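Local coordinates for protein bottromycin amidohydrolase (Streptomyces purpureus, PDB 6I5S) that acts as the thiazoline-specific amidohydrolase and gatekeeper of bottromycin biosynthesis, probably using its two bound zinc ions for the hydrolysis, at residues V104-V108 with H109-A113; A168-V171 with D172-G176; L312-D315 with P316-E320; A445-P449 with S450-R454. All coordinates share one frame; numbering follows the deposited sequence.

Overall arrangement
The four contacts follow one another along the chain, and each is local: the end of helix 100-108 (interaction 1), the later turns of helix 164-177 (interaction 2), the start of helix 316-338 (interaction 3) and the loop after helix 431-444 (interaction 4). Interactions 1 and 4 have centres about 17 Å apart and touch, Val108 CG1 lying 3.7 Å from Arg454 CD. Interactions 2 and 3 are the farthest apart, with centres about 46 Å from each other. Interactions 1 and 4 thus join the C-terminal loop to a beta-alpha-beta unit of the main sheet, while interactions 2 and 3 shape separate outer helices.

Interaction 1. Residues V104-V108 with H109-A113; sequences VGLLV and HGVTA
His109 turns its CG anti to its own carbonyl carbon and beside its backbone N (chi1 -69°), which carries the imidazole back over the last turn of helix 100-108 until ND1 lies 2.8 Å from Gly105 O. That bond is nearly straight, 169° at the hydrogen, and the acceptor sits almost in the ring plane at the ND1 edge. The methyl Val108 CG1 approaches the same ring obliquely, 3.7 Å from His109 CE1. Next to the ring, a Schellman motif ends the helix. Gly110, whose positive phi of 86° favours glycine, donates from N to Leu107 O at 3.0 Å, and Val111 N reaches Leu106 O at 2.9 Å. His109 N meets that same Leu106 O at 3.0 Å from the opposite face of its carbonyl plane. Leu106 CB packs on Val111 CB, 3.8 Å away, as the chain enters strand 111-116 of a beta-alpha-beta unit begun by strand 84-95. Outside the turn, Trp438 of helix 431-444 stacks edge-to-face with the His109 ring. A leucine in place of His109 removes the ND1 donor and would probably leave Gly105 O held by little more than the weak bond from the backbone N. Since a carbonyl oxygen can only accept, the proton of this imidazole bond belongs to ND1, and the carbonyls of Gly105, Leu106 and Leu107 at this buried helix end are met by a side chain and backbone N-H groups together.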
ATOM      1  N   VAL A 104       8.270  -2.381  -9.534  1.00 27.80           N
ATOM      2  CA  VAL A 104       7.925  -1.763 -10.812  1.00 28.11           C
ATOM      3  C   VAL A 104       6.430  -1.526 -10.927  1.00 26.58           C
ATOM      4  O   VAL A 104       6.000  -0.451 -11.359  1.00 28.65           O
ATOM      5  CB  VAL A 104       8.468  -2.613 -11.983  1.00 29.26           C
ATOM      6  CG1 VAL A 104       7.903  -2.048 -13.311  1.00 27.70           C
ATOM      7  CG2 VAL A 104      10.024  -2.627 -11.997  1.00 28.62           C
ATOM      8  N   GLY A 105       5.614  -2.505 -10.507  1.00 26.76           N
ATOM      9  CA  GLY A 105       4.166  -2.327 -10.520  1.00 26.72           C
ATOM     10  C   GLY A 105       3.721  -1.129  -9.710  1.00 30.16           C
ATOM     11  O   GLY A 105       2.900  -0.323 -10.169  1.00 25.83           O
ATOM     12  N   LEU A 106       4.294  -0.957  -8.507  1.00 26.18           N
ATOM     13  CA  LEU A 106       3.943   0.212  -7.711  1.00 22.92           C
ATOM     14  C   LEU A 106       4.288   1.508  -8.436  1.00 24.27           C
ATOM     15  O   LEU A 106       3.422   2.396  -8.541  1.00 27.51           O
ATOM     16  CB  LEU A 106       4.612   0.148  -6.334  1.00 25.47           C
ATOM     17  CG  LEU A 106       4.129  -0.986  -5.440  1.00 25.40           C
ATOM     18  CD1 LEU A 106       5.013  -1.110  -4.215  1.00 27.12           C
ATOM     19  CD2 LEU A 106       2.680  -0.818  -5.014  1.00 24.02           C
ATOM     20  N   LEU A 107       5.546   1.632  -8.958  1.00 24.69           N
ATOM     21  CA  LEU A 107       5.979   2.879  -9.575  1.00 26.04           C
ATOM     22  C   LEU A 107       5.093   3.243 -10.749  1.00 25.83           C
ATOM     23  O   LEU A 107       4.723   4.399 -10.936  1.00 27.44           O
ATOM     24  CB  LEU A 107       7.412   2.738 -10.086  1.00 27.99           C
ATOM     25  CG  LEU A 107       8.475   2.741  -8.994  1.00 34.04           C
ATOM     26  CD1 LEU A 107       9.818   2.458  -9.692  1.00 37.61           C
ATOM     27  CD2 LEU A 107       8.469   4.078  -8.281  1.00 37.80           C
ATOM     28  N   VAL A 108       4.783   2.257 -11.571  1.00 26.40           N
ATOM     29  CA  VAL A 108       3.988   2.499 -12.785  1.00 33.21           C
ATOM     30  C   VAL A 108       2.626   3.085 -12.435  1.00 28.05           C
ATOM     31  O   VAL A 108       2.032   3.828 -13.227  1.00 29.52           O
ATOM     32  CB  VAL A 108       3.859   1.160 -13.555  1.00 30.84           C
ATOM     33  CG1 VAL A 108       2.635   1.140 -14.434  1.00 48.25           C
ATOM     34  CG2 VAL A 108       5.127   0.900 -14.342  1.00 35.23           C
ATOM     35  N   HIS A 109       2.122   2.789 -11.236  1.00 24.42           N
ATOM     36  CA  HIS A 109       0.811   3.233 -10.820  1.00 28.34           C
ATOM     37  C   HIS A 109       0.868   4.420  -9.879  1.00 27.22           C
ATOM     38  O   HIS A 109      -0.166   4.759  -9.278  1.00 25.81           O
ATOM     39  CB  HIS A 109       0.016   2.063 -10.213  1.00 27.53           C
ATOM     40  CG  HIS A 109      -0.337   1.057 -11.257  1.00 25.00           C
ATOM     41  ND1 HIS A 109       0.511   0.044 -11.632  1.00 26.15           N
ATOM     42  CD2 HIS A 109      -1.435   0.953 -12.057  1.00 29.31           C
ATOM     43  CE1 HIS A 109      -0.025  -0.627 -12.643  1.00 29.64           C
ATOM     44  NE2 HIS A 109      -1.205  -0.097 -12.920  1.00 28.47           N
ATOM     45  N   GLY A 110       2.023   5.097  -9.820  1.00 25.38           N
ATOM     46  CA  GLY A 110       2.162   6.333  -9.067  1.00 28.39           C
ATOM     47  C   GLY A 110       2.487   6.144  -7.604  1.00 25.82           C
ATOM     48  O   GLY A 110       2.457   7.110  -6.836  1.00 24.54           O
ATOM     49  N   VAL A 111       2.743   4.915  -7.201  1.00 25.35           N
ATOM     50  CA  VAL A 111       3.042   4.593  -5.802  1.00 26.10           C
ATOM     51  C   VAL A 111       4.549   4.733  -5.607  1.00 24.83           C
ATOM     52  O   VAL A 111       5.341   3.919  -6.117  1.00 26.42           O
ATOM     53  CB  VAL A 111       2.575   3.191  -5.441  1.00 24.63           C
ATOM     54  CG1 VAL A 111       2.965   2.907  -3.967  1.00 24.86           C
ATOM     55  CG2 VAL A 111       1.078   3.017  -5.601  1.00 28.40           C
ATOM     56  N   THR A 112       4.939   5.759  -4.867  1.00 25.03           N
ATOM     57  CA  THR A 112       6.323   6.092  -4.652  1.00 25.07           C
ATOM     58  C   THR A 112       6.833   5.736  -3.261  1.00 24.58           C
ATOM     59  O   THR A 112       8.002   6.003  -2.971  1.00 25.15           O
ATOM     60  CB  THR A 112       6.563   7.600  -4.914  1.00 25.59           C
ATOM     61  OG1 THR A 112       5.718   8.396  -4.101  1.00 30.36           O
ATOM     62  CG2 THR A 112       6.270   7.967  -6.379  1.00 27.50           C
ATOM     63  N   ALA A 113       5.970   5.195  -2.401  1.00 23.94           N
ATOM     64  CA  ALA A 113       6.349   4.712  -1.080  1.00 24.25           C
ATOM     65  C   ALA A 113       5.348   3.619  -0.673  1.00 26.30           C
ATOM     66  O   ALA A 113       4.257   3.499  -1.238  1.00 25.44           O
ATOM     67  CB  ALA A 113       6.346   5.840  -0.051  1.00 28.87           C
TER

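Interaction 2. Residues A168-V171 with D172-G176; sequences AKVV and DDVLG
Val170 and Val174, one turn apart on helix 164-177, form the buried side of this contact, while Lys169, Asp172 and Asp173 edge it toward solvent. On the packed side Val174 CG2, anti to its own carbonyl carbon (chi1 170° for CG1), comes down on the preceding turn and lies 3.4 Å from Val170 O. The two valines meet lightly, Val170 CG1 to Val174 CG2 at 4.5 Å; Val174 also packs on Ala144, Ile182 and Ile205 of neighbouring loops. On a more open flank Val171 and Leu175 run side by side, pointing the same way, with CG1 and CD1 4.1 Å apart; Leu175 also rests on Ile205.

Backbone bonds from each N-H to the carbonyl four residues back run through the whole turn, that from Asp173 N to Lys169 O being the longest at 3.2 Å. A water donates to that same Lys169 O at 2.7 Å and, weakly, to Asp173 OD1. Asp172 folds its carboxylate back so that CG stands 3.1 Å from Ala168 O, with OD1 and OD2 farther off at 3.4 Å. These oxygens are all acceptors that share no hydrogen, and solvent at the exposed surface probably offsets their like partial charges. The water, for its part, gives Lys169 O a second donor beside the slightly long bond from Asp173 N, and only a weak link to the carboxylate.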
ATOM      1  N   ALA A 168      12.028  -6.974  24.472  1.00 29.82           N
ATOM      2  CA  ALA A 168      13.235  -6.147  24.425  1.00 33.45           C
ATOM      3  C   ALA A 168      14.076  -6.470  23.189  1.00 34.57           C
ATOM      4  O   ALA A 168      14.670  -5.568  22.572  1.00 29.78           O
ATOM      5  CB  ALA A 168      14.017  -6.359  25.730  1.00 34.80           C
ATOM      6  N   LYS A 169      14.192  -7.750  22.845  1.00 29.29           N
ATOM      7  CA  LYS A 169      14.997  -8.145  21.696  1.00 33.04           C
ATOM      8  C   LYS A 169      14.449  -7.575  20.393  1.00 33.51           C
ATOM      9  O   LYS A 169      15.209  -7.329  19.455  1.00 28.84           O
ATOM     10  CB  LYS A 169      15.084  -9.674  21.602  1.00 31.59           C
ATOM     11  CG  LYS A 169      15.939 -10.413  22.688  1.00 34.96           C
ATOM     12  CD  LYS A 169      15.830 -11.942  22.365  1.00 47.13           C
ATOM     13  CE  LYS A 169      16.548 -12.805  23.329  1.00 79.59           C
ATOM     14  NZ  LYS A 169      16.354 -14.236  22.972  1.00 98.11           N
ATOM     15  N   VAL A 170      13.131  -7.400  20.290  1.00 30.10           N
ATOM     16  CA  VAL A 170      12.585  -6.796  19.099  1.00 26.02           C
ATOM     17  C   VAL A 170      12.897  -5.310  19.055  1.00 25.92           C
ATOM     18  O   VAL A 170      13.298  -4.786  18.010  1.00 26.01           O
ATOM     19  CB  VAL A 170      11.079  -7.071  18.989  1.00 28.16           C
ATOM     20  CG1 VAL A 170      10.481  -6.379  17.763  1.00 30.01           C
ATOM     21  CG2 VAL A 170      10.841  -8.540  19.014  1.00 31.71           C
ATOM     22  N   VAL A 171      12.715  -4.624  20.173  1.00 25.48           N
ATOM     23  CA  VAL A 171      13.075  -3.217  20.261  1.00 25.21           C
ATOM     24  C   VAL A 171      14.577  -3.018  19.921  1.00 25.77           C
ATOM     25  O   VAL A 171      14.943  -2.074  19.212  1.00 26.88           O
ATOM     26  CB  VAL A 171      12.705  -2.685  21.660  1.00 26.52           C
ATOM     27  CG1 VAL A 171      13.315  -1.321  21.938  1.00 29.86           C
ATOM     28  CG2 VAL A 171      11.144  -2.557  21.835  1.00 28.36           C
ATOM     29  N   ASP A 172      15.443  -3.934  20.352  1.00 27.56           N
ATOM     30  CA  ASP A 172      16.876  -3.850  19.996  1.00 28.47           C
ATOM     31  C   ASP A 172      17.106  -3.888  18.492  1.00 27.64           C
ATOM     32  O   ASP A 172      17.969  -3.155  17.972  1.00 28.01           O
ATOM     33  CB  ASP A 172      17.638  -5.002  20.627  1.00 27.40           C
ATOM     34  CG  ASP A 172      17.717  -4.912  22.160  1.00 41.92           C
ATOM     35  OD1 ASP A 172      17.600  -3.780  22.693  1.00 32.32           O
ATOM     36  OD2 ASP A 172      17.996  -5.952  22.825  1.00 32.58           O
ATOM     37  N   ASP A 173      16.430  -4.832  17.798  1.00 25.82           N
ATOM     38  CA  ASP A 173      16.513  -4.933  16.350  1.00 28.32           C
ATOM     39  C   ASP A 173      16.008  -3.654  15.672  1.00 27.77           C
ATOM     40  O   ASP A 173      16.621  -3.164  14.722  1.00 25.26           O
ATOM     41  CB  ASP A 173      15.704  -6.113  15.839  1.00 32.51           C
ATOM     42  CG  ASP A 173      16.420  -7.457  15.912  1.00 33.27           C
ATOM     43  OD1 ASP A 173      17.598  -7.547  16.229  1.00 32.75           O
ATOM     44  OD2 ASP A 173      15.754  -8.490  15.595  1.00 34.65           O
ATOM     45  N   VAL A 174      14.887  -3.115  16.132  1.00 27.34           N
ATOM     46  CA  VAL A 174      14.330  -1.910  15.534  1.00 27.84           C
ATOM     47  C   VAL A 174      15.334  -0.772  15.619  1.00 24.78           C
ATOM     48  O   VAL A 174      15.647  -0.115  14.611  1.00 26.45           O
ATOM     49  CB  VAL A 174      12.981  -1.558  16.188  1.00 27.12           C
ATOM     50  CG1 VAL A 174      12.496  -0.186  15.767  1.00 24.31           C
ATOM     51  CG2 VAL A 174      11.941  -2.625  15.813  1.00 24.14           C
ATOM     52  N   LEU A 175      15.822  -0.502  16.822  1.00 25.29           N
ATOM     53  CA  LEU A 175      16.682   0.633  17.043  1.00 25.33           C
ATOM     54  C   LEU A 175      18.105   0.383  16.520  1.00 27.96           C
ATOM     55  O   LEU A 175      18.819   1.346  16.253  1.00 29.18           O
ATOM     56  CB  LEU A 175      16.724   0.973  18.536  1.00 26.61           C
ATOM     57  CG  LEU A 175      15.359   1.410  19.172  1.00 29.54           C
ATOM     58  CD1 LEU A 175      15.623   1.767  20.623  1.00 27.59           C
ATOM     59  CD2 LEU A 175      14.715   2.583  18.459  1.00 34.69           C
ATOM     60  N   GLY A 176      18.541  -0.878  16.408  1.00 26.15           N
ATOM     61  CA  GLY A 176      19.910  -1.174  15.987  1.00 28.42           C
ATOM     62  C   GLY A 176      20.052  -1.107  14.491  1.00 27.77           C
ATOM     63  O   GLY A 176      21.087  -0.647  13.988  1.00 28.09           O
TER
HETATM   64  O   HOH W   1      17.496  -8.579  18.806  1.00 29.52           O

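Interaction 3. Residues L312-D315 with P316-E320; sequences LRLD and PAEAE
Asp315 and the backbone of residues 317-319 carry the polar part of this contact. Asp315 holds its CG anti to the backbone N (chi1 164°), which brings the carboxylate over the first turn of helix 316-338. There OD1 accepts from Ala317 N at 3.4 Å and OD2 from Glu318 N at 3.5 Å; both bonds are weak, so the cap is a loose one divided between the two oxygens. The backbone grip is firmer: Ala319 N donates to Asp315 O at 3.0 Å, with 161° at the hydrogen. Pro316, which has no N-H to be satisfied, fills the first helical position, and its ring crosses the Asp315 side chain at about a right angle.

Asp315 is therefore the N-cap of the helix, and the leucine just before it pairs with the residue four places beyond the cap, Ala319, as in a hydrophobic staple.

The apolar contacts come from the two methyls of Leu314. CD2 rests on Ala319 CB at 3.8 Å, and CD1 presses at 3.6 Å on Glu318 CG, an aliphatic carbon of an otherwise charged side chain. A serine in place of Leu314 would probably leave Ala319 CB and Glu318 CG without their apolar cover and open a gap beside the turn joining helix 301-313 to its successor.

Charge is handled separately. The Glu318 chain bends at its second torsion, so its end leaves the cap; OE1 forms a salt bridge with Arg321 and OE2 another with Arg322, and OE1 stays 6.0 Å from Asp315 OD2.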
ATOM      1  N   LEU A 312     -13.295 -20.798  -8.982  1.00 35.72           N
ATOM      2  CA  LEU A 312     -14.026 -21.576  -9.981  1.00 43.01           C
ATOM      3  C   LEU A 312     -15.127 -22.419  -9.342  1.00 37.68           C
ATOM      4  O   LEU A 312     -16.206 -22.606  -9.931  1.00 40.37           O
ATOM      5  CB  LEU A 312     -13.052 -22.472 -10.736  1.00 53.32           C
ATOM      6  CG  LEU A 312     -13.629 -23.497 -11.694  1.00 64.76           C
ATOM      7  CD1 LEU A 312     -14.124 -22.793 -12.936  1.00 67.47           C
ATOM      8  CD2 LEU A 312     -12.583 -24.568 -12.014  1.00 86.22           C
ATOM      9  N   ARG A 313     -14.859 -22.994  -8.184  1.00 44.90           N
ATOM     10  CA  ARG A 313     -15.787 -23.909  -7.539  1.00 44.80           C
ATOM     11  C   ARG A 313     -16.908 -23.187  -6.802  1.00 38.38           C
ATOM     12  O   ARG A 313     -17.913 -23.809  -6.491  1.00 43.22           O
ATOM     13  CB  ARG A 313     -15.047 -24.816  -6.544  1.00 53.83           C
ATOM     14  CG  ARG A 313     -13.946 -25.670  -7.168  1.00 59.98           C
ATOM     15  CD  ARG A 313     -14.503 -26.856  -7.876  1.00 60.11           C
ATOM     16  NE  ARG A 313     -13.452 -27.764  -8.326  1.00 65.90           N
ATOM     17  CZ  ARG A 313     -13.306 -28.209  -9.570  1.00 72.77           C
ATOM     18  NH1 ARG A 313     -14.144 -27.840 -10.525  1.00 72.82           N
ATOM     19  NH2 ARG A 313     -12.312 -29.038  -9.855  1.00 84.04           N
ATOM     20  N   LEU A 314     -16.773 -21.891  -6.553  1.00 38.99           N
ATOM     21  CA  LEU A 314     -17.717 -21.194  -5.686  1.00 40.37           C
ATOM     22  C   LEU A 314     -19.070 -20.998  -6.366  1.00 35.05           C
ATOM     23  O   LEU A 314     -19.168 -20.446  -7.474  1.00 47.48           O
ATOM     24  CB  LEU A 314     -17.131 -19.844  -5.290  1.00 41.79           C
ATOM     25  CG  LEU A 314     -17.862 -19.031  -4.220  1.00 50.26           C
ATOM     26  CD1 LEU A 314     -18.021 -19.836  -2.928  1.00 53.17           C
ATOM     27  CD2 LEU A 314     -17.117 -17.731  -3.958  1.00 54.18           C
ATOM     28  N   ASP A 315     -20.120 -21.406  -5.687  1.00 39.79           N
ATOM     29  CA  ASP A 315     -21.463 -21.153  -6.192  1.00 43.14           C
ATOM     30  C   ASP A 315     -21.689 -19.648  -6.358  1.00 45.67           C
ATOM     31  O   ASP A 315     -21.413 -18.864  -5.424  1.00 42.07           O
ATOM     32  CB  ASP A 315     -22.487 -21.749  -5.242  1.00 48.41           C
ATOM     33  CG  ASP A 315     -23.901 -21.214  -5.476  1.00 60.20           C
ATOM     34  OD1 ASP A 315     -24.358 -21.151  -6.632  1.00 61.16           O
ATOM     35  OD2 ASP A 315     -24.567 -20.873  -4.482  1.00 71.03           O
ATOM     36  N   PRO A 316     -22.117 -19.197  -7.532  1.00 44.45           N
ATOM     37  CA  PRO A 316     -22.364 -17.761  -7.719  1.00 45.48           C
ATOM     38  C   PRO A 316     -23.247 -17.120  -6.650  1.00 43.21           C
ATOM     39  O   PRO A 316     -23.023 -15.949  -6.314  1.00 43.46           O
ATOM     40  CB  PRO A 316     -23.048 -17.718  -9.096  1.00 62.26           C
ATOM     41  CG  PRO A 316     -22.574 -18.937  -9.802  1.00 58.00           C
ATOM     42  CD  PRO A 316     -22.388 -19.975  -8.762  1.00 52.38           C
ATOM     43  N   ALA A 317     -24.244 -17.824  -6.107  1.00 46.59           N
ATOM     44  CA  ALA A 317     -25.077 -17.203  -5.074  1.00 43.15           C
ATOM     45  C   ALA A 317     -24.253 -16.895  -3.832  1.00 43.25           C
ATOM     46  O   ALA A 317     -24.439 -15.857  -3.184  1.00 42.00           O
ATOM     47  CB  ALA A 317     -26.264 -18.098  -4.726  1.00 43.34           C
ATOM     48  N   GLU A 318     -23.347 -17.795  -3.476  1.00 38.80           N
ATOM     49  CA  GLU A 318     -22.493 -17.578  -2.308  1.00 41.90           C
ATOM     50  C   GLU A 318     -21.487 -16.471  -2.577  1.00 41.56           C
ATOM     51  O   GLU A 318     -21.174 -15.678  -1.685  1.00 37.27           O
ATOM     52  CB  GLU A 318     -21.777 -18.867  -1.943  1.00 43.13           C
ATOM     53  CG  GLU A 318     -20.778 -18.759  -0.796  1.00 39.50           C
ATOM     54  CD  GLU A 318     -21.401 -18.369   0.520  1.00 49.84           C
ATOM     55  OE1 GLU A 318     -22.662 -18.317   0.635  1.00 50.64           O
ATOM     56  OE2 GLU A 318     -20.631 -18.144   1.458  1.00 42.43           O
ATOM     57  N   ALA A 319     -20.983 -16.385  -3.815  1.00 39.93           N
ATOM     58  CA  ALA A 319     -20.083 -15.297  -4.176  1.00 43.15           C
ATOM     59  C   ALA A 319     -20.770 -13.948  -3.979  1.00 38.51           C
ATOM     60  O   ALA A 319     -20.170 -13.010  -3.435  1.00 37.67           O
ATOM     61  CB  ALA A 319     -19.616 -15.478  -5.630  1.00 41.94           C
ATOM     62  N   GLU A 320     -22.017 -13.838  -4.444  1.00 35.51           N
ATOM     63  CA  GLU A 320     -22.841 -12.640  -4.232  1.00 35.42           C
ATOM     64  C   GLU A 320     -23.032 -12.344  -2.744  1.00 37.71           C
ATOM     65  O   GLU A 320     -22.978 -11.181  -2.323  1.00 39.19           O
ATOM     66  CB  GLU A 320     -24.211 -12.781  -4.915  1.00 44.38           C
ATOM     67  CG  GLU A 320     -24.150 -12.973  -6.393  1.00 87.70           C
ATOM     68  CD  GLU A 320     -23.681 -11.734  -7.109  1.00132.49           C
ATOM     69  OE1 GLU A 320     -23.321 -10.748  -6.433  1.00145.89           O
ATOM     70  OE2 GLU A 320     -23.674 -11.746  -8.355  1.00157.87           O
TER

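Interaction 4. Residues A445-P449 with S450-R454; sequences AGLDP and SAWAR
Asp448 OD1 takes two bonds from Ser450, 2.8 Å from OG and 3.0 Å from N, and both donors stand over the same face of the carboxylate. The bond from Ser450 N makes an Asx turn. One residue on, Ala451 N donates to Asp448 O at 2.8 Å, and Trp452 N then bonds to Pro449 O at 3.2 Å, so successive links to the third residue back wind the chain into a 3-10 turn that opens with the Asx turn of Asp448.

Two torsions place the first shell: Asp448 CG is anti to the backbone N (chi1 -173°), and Ser450 OG sits between its own N and carbonyl carbon (chi1 56°), turned back to the carboxylate. Leu447 carries the apolar part: CD1 lies 4.1 Å from Ala451 CB, while CD2 meets the edge of the indole, 4.3 Å from Trp452 CE3.

Farther out, Trp452 NE1 bonds to Ala456 O, and Arg454 forms a salt bridge with Asp435. The turn follows helix 431-444, which ends in a Schellman motif at Gly446; the chain then doubles back, with Pro449 on Ser439 and Ser443, and Trp452 edge-to-face with Trp438 and touching Ala295 of helix 290-295.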
ATOM      1  N   ALA A 445       7.341 -11.823 -16.692  1.00 41.45           N
ATOM      2  CA  ALA A 445       6.522 -12.854 -16.089  1.00 41.35           C
ATOM      3  C   ALA A 445       5.898 -13.779 -17.120  1.00 37.48           C
ATOM      4  O   ALA A 445       5.238 -14.749 -16.749  1.00 47.27           O
ATOM      5  CB  ALA A 445       5.438 -12.208 -15.249  1.00 47.49           C
ATOM      6  N   GLY A 446       6.068 -13.507 -18.406  1.00 41.24           N
ATOM      7  CA  GLY A 446       5.562 -14.393 -19.438  1.00 42.37           C
ATOM      8  C   GLY A 446       4.249 -13.992 -20.051  1.00 40.07           C
ATOM      9  O   GLY A 446       3.678 -14.773 -20.812  1.00 45.55           O
ATOM     10  N   LEU A 447       3.724 -12.828 -19.720  1.00 40.95           N
ATOM     11  CA  LEU A 447       2.468 -12.374 -20.290  1.00 44.12           C
ATOM     12  C   LEU A 447       2.765 -11.385 -21.403  1.00 41.03           C
ATOM     13  O   LEU A 447       3.574 -10.476 -21.222  1.00 42.32           O
ATOM     14  CB  LEU A 447       1.593 -11.721 -19.225  1.00 38.57           C
ATOM     15  CG  LEU A 447       0.213 -11.319 -19.751  1.00 42.01           C
ATOM     16  CD1 LEU A 447      -0.590 -12.517 -20.095  1.00 39.60           C
ATOM     17  CD2 LEU A 447      -0.487 -10.482 -18.676  1.00 46.46           C
ATOM     18  N   ASP A 448       2.112 -11.573 -22.545  1.00 38.24           N
ATOM     19  CA  ASP A 448       2.175 -10.643 -23.646  1.00 49.49           C
ATOM     20  C   ASP A 448       1.729  -9.268 -23.168  1.00 44.48           C
ATOM     21  O   ASP A 448       0.576  -9.119 -22.740  1.00 44.38           O
ATOM     22  CB  ASP A 448       1.269 -11.148 -24.768  1.00 63.82           C
ATOM     23  CG  ASP A 448       1.385 -10.340 -26.022  1.00 66.90           C
ATOM     24  OD1 ASP A 448       1.870  -9.191 -25.976  1.00 54.27           O
ATOM     25  OD2 ASP A 448       0.950 -10.868 -27.061  1.00 72.07           O
ATOM     26  N   PRO A 449       2.579  -8.241 -23.246  1.00 42.36           N
ATOM     27  CA  PRO A 449       2.162  -6.907 -22.779  1.00 46.88           C
ATOM     28  C   PRO A 449       0.894  -6.398 -23.421  1.00 46.07           C
ATOM     29  O   PRO A 449       0.195  -5.589 -22.808  1.00 39.62           O
ATOM     30  CB  PRO A 449       3.360  -6.016 -23.151  1.00 45.86           C
ATOM     31  CG  PRO A 449       4.462  -6.940 -23.363  1.00 45.64           C
ATOM     32  CD  PRO A 449       3.912  -8.218 -23.855  1.00 43.07           C
ATOM     33  N   SER A 450       0.576  -6.803 -24.656  1.00 40.01           N
ATOM     34  CA  SER A 450      -0.652  -6.306 -25.250  1.00 49.27           C
ATOM     35  C   SER A 450      -1.900  -6.837 -24.551  1.00 42.10           C
ATOM     36  O   SER A 450      -2.997  -6.328 -24.801  1.00 49.35           O
ATOM     37  CB  SER A 450      -0.660  -6.668 -26.739  1.00 58.65           C
ATOM     38  OG  SER A 450      -0.499  -8.061 -26.894  1.00 82.40           O
ATOM     39  N   ALA A 451      -1.768  -7.847 -23.696  1.00 43.04           N
ATOM     40  CA  ALA A 451      -2.908  -8.353 -22.939  1.00 46.35           C
ATOM     41  C   ALA A 451      -3.305  -7.467 -21.760  1.00 44.62           C
ATOM     42  O   ALA A 451      -4.378  -7.703 -21.170  1.00 39.06           O
ATOM     43  CB  ALA A 451      -2.592  -9.751 -22.422  1.00 47.70           C
ATOM     44  N   TRP A 452      -2.470  -6.482 -21.364  1.00 38.98           N
ATOM     45  CA  TRP A 452      -2.748  -5.694 -20.160  1.00 35.86           C
ATOM     46  C   TRP A 452      -2.226  -4.264 -20.359  1.00 33.90           C
ATOM     47  O   TRP A 452      -1.115  -3.872 -19.906  1.00 33.55           O
ATOM     48  CB  TRP A 452      -2.145  -6.322 -18.896  1.00 32.94           C
ATOM     49  CG  TRP A 452      -2.697  -5.786 -17.598  1.00 31.66           C
ATOM     50  CD1 TRP A 452      -3.387  -4.605 -17.383  1.00 35.48           C
ATOM     51  CD2 TRP A 452      -2.628  -6.428 -16.326  1.00 33.72           C
ATOM     52  NE1 TRP A 452      -3.776  -4.518 -16.068  1.00 32.99           N
ATOM     53  CE2 TRP A 452      -3.293  -5.598 -15.394  1.00 34.38           C
ATOM     54  CE3 TRP A 452      -2.050  -7.614 -15.875  1.00 32.51           C
ATOM     55  CZ2 TRP A 452      -3.414  -5.930 -14.067  1.00 30.39           C
ATOM     56  CZ3 TRP A 452      -2.157  -7.929 -14.552  1.00 34.75           C
ATOM     57  CH2 TRP A 452      -2.854  -7.107 -13.664  1.00 31.47           C
ATOM     58  N   ALA A 453      -3.056  -3.433 -21.007  1.00 32.81           N
ATOM     59  CA  ALA A 453      -2.660  -2.048 -21.249  1.00 35.69           C
ATOM     60  C   ALA A 453      -2.527  -1.277 -19.944  1.00 37.66           C
ATOM     61  O   ALA A 453      -3.311  -1.452 -19.001  1.00 36.89           O
ATOM     62  CB  ALA A 453      -3.674  -1.344 -22.140  1.00 36.88           C
ATOM     63  N   ARG A 454      -1.518  -0.411 -19.869  1.00 34.04           N
ATOM     64  CA  ARG A 454      -1.356   0.397 -18.677  1.00 31.82           C
ATOM     65  C   ARG A 454      -2.584   1.272 -18.464  1.00 36.18           C
ATOM     66  O   ARG A 454      -3.097   1.906 -19.414  1.00 33.19           O
ATOM     67  CB  ARG A 454      -0.085   1.263 -18.818  1.00 36.34           C
ATOM     68  CG  ARG A 454       0.234   2.009 -17.579  1.00 34.30           C
ATOM     69  CD  ARG A 454       1.632   2.685 -17.608  1.00 32.81           C
ATOM     70  NE  ARG A 454       1.634   3.807 -18.527  1.00 35.54           N
ATOM     71  CZ  ARG A 454       1.220   5.031 -18.212  1.00 35.18           C
ATOM     72  NH1 ARG A 454       0.775   5.315 -16.997  1.00 35.78           N
ATOM     73  NH2 ARG A 454       1.302   5.996 -19.108  1.00 36.81           N
TER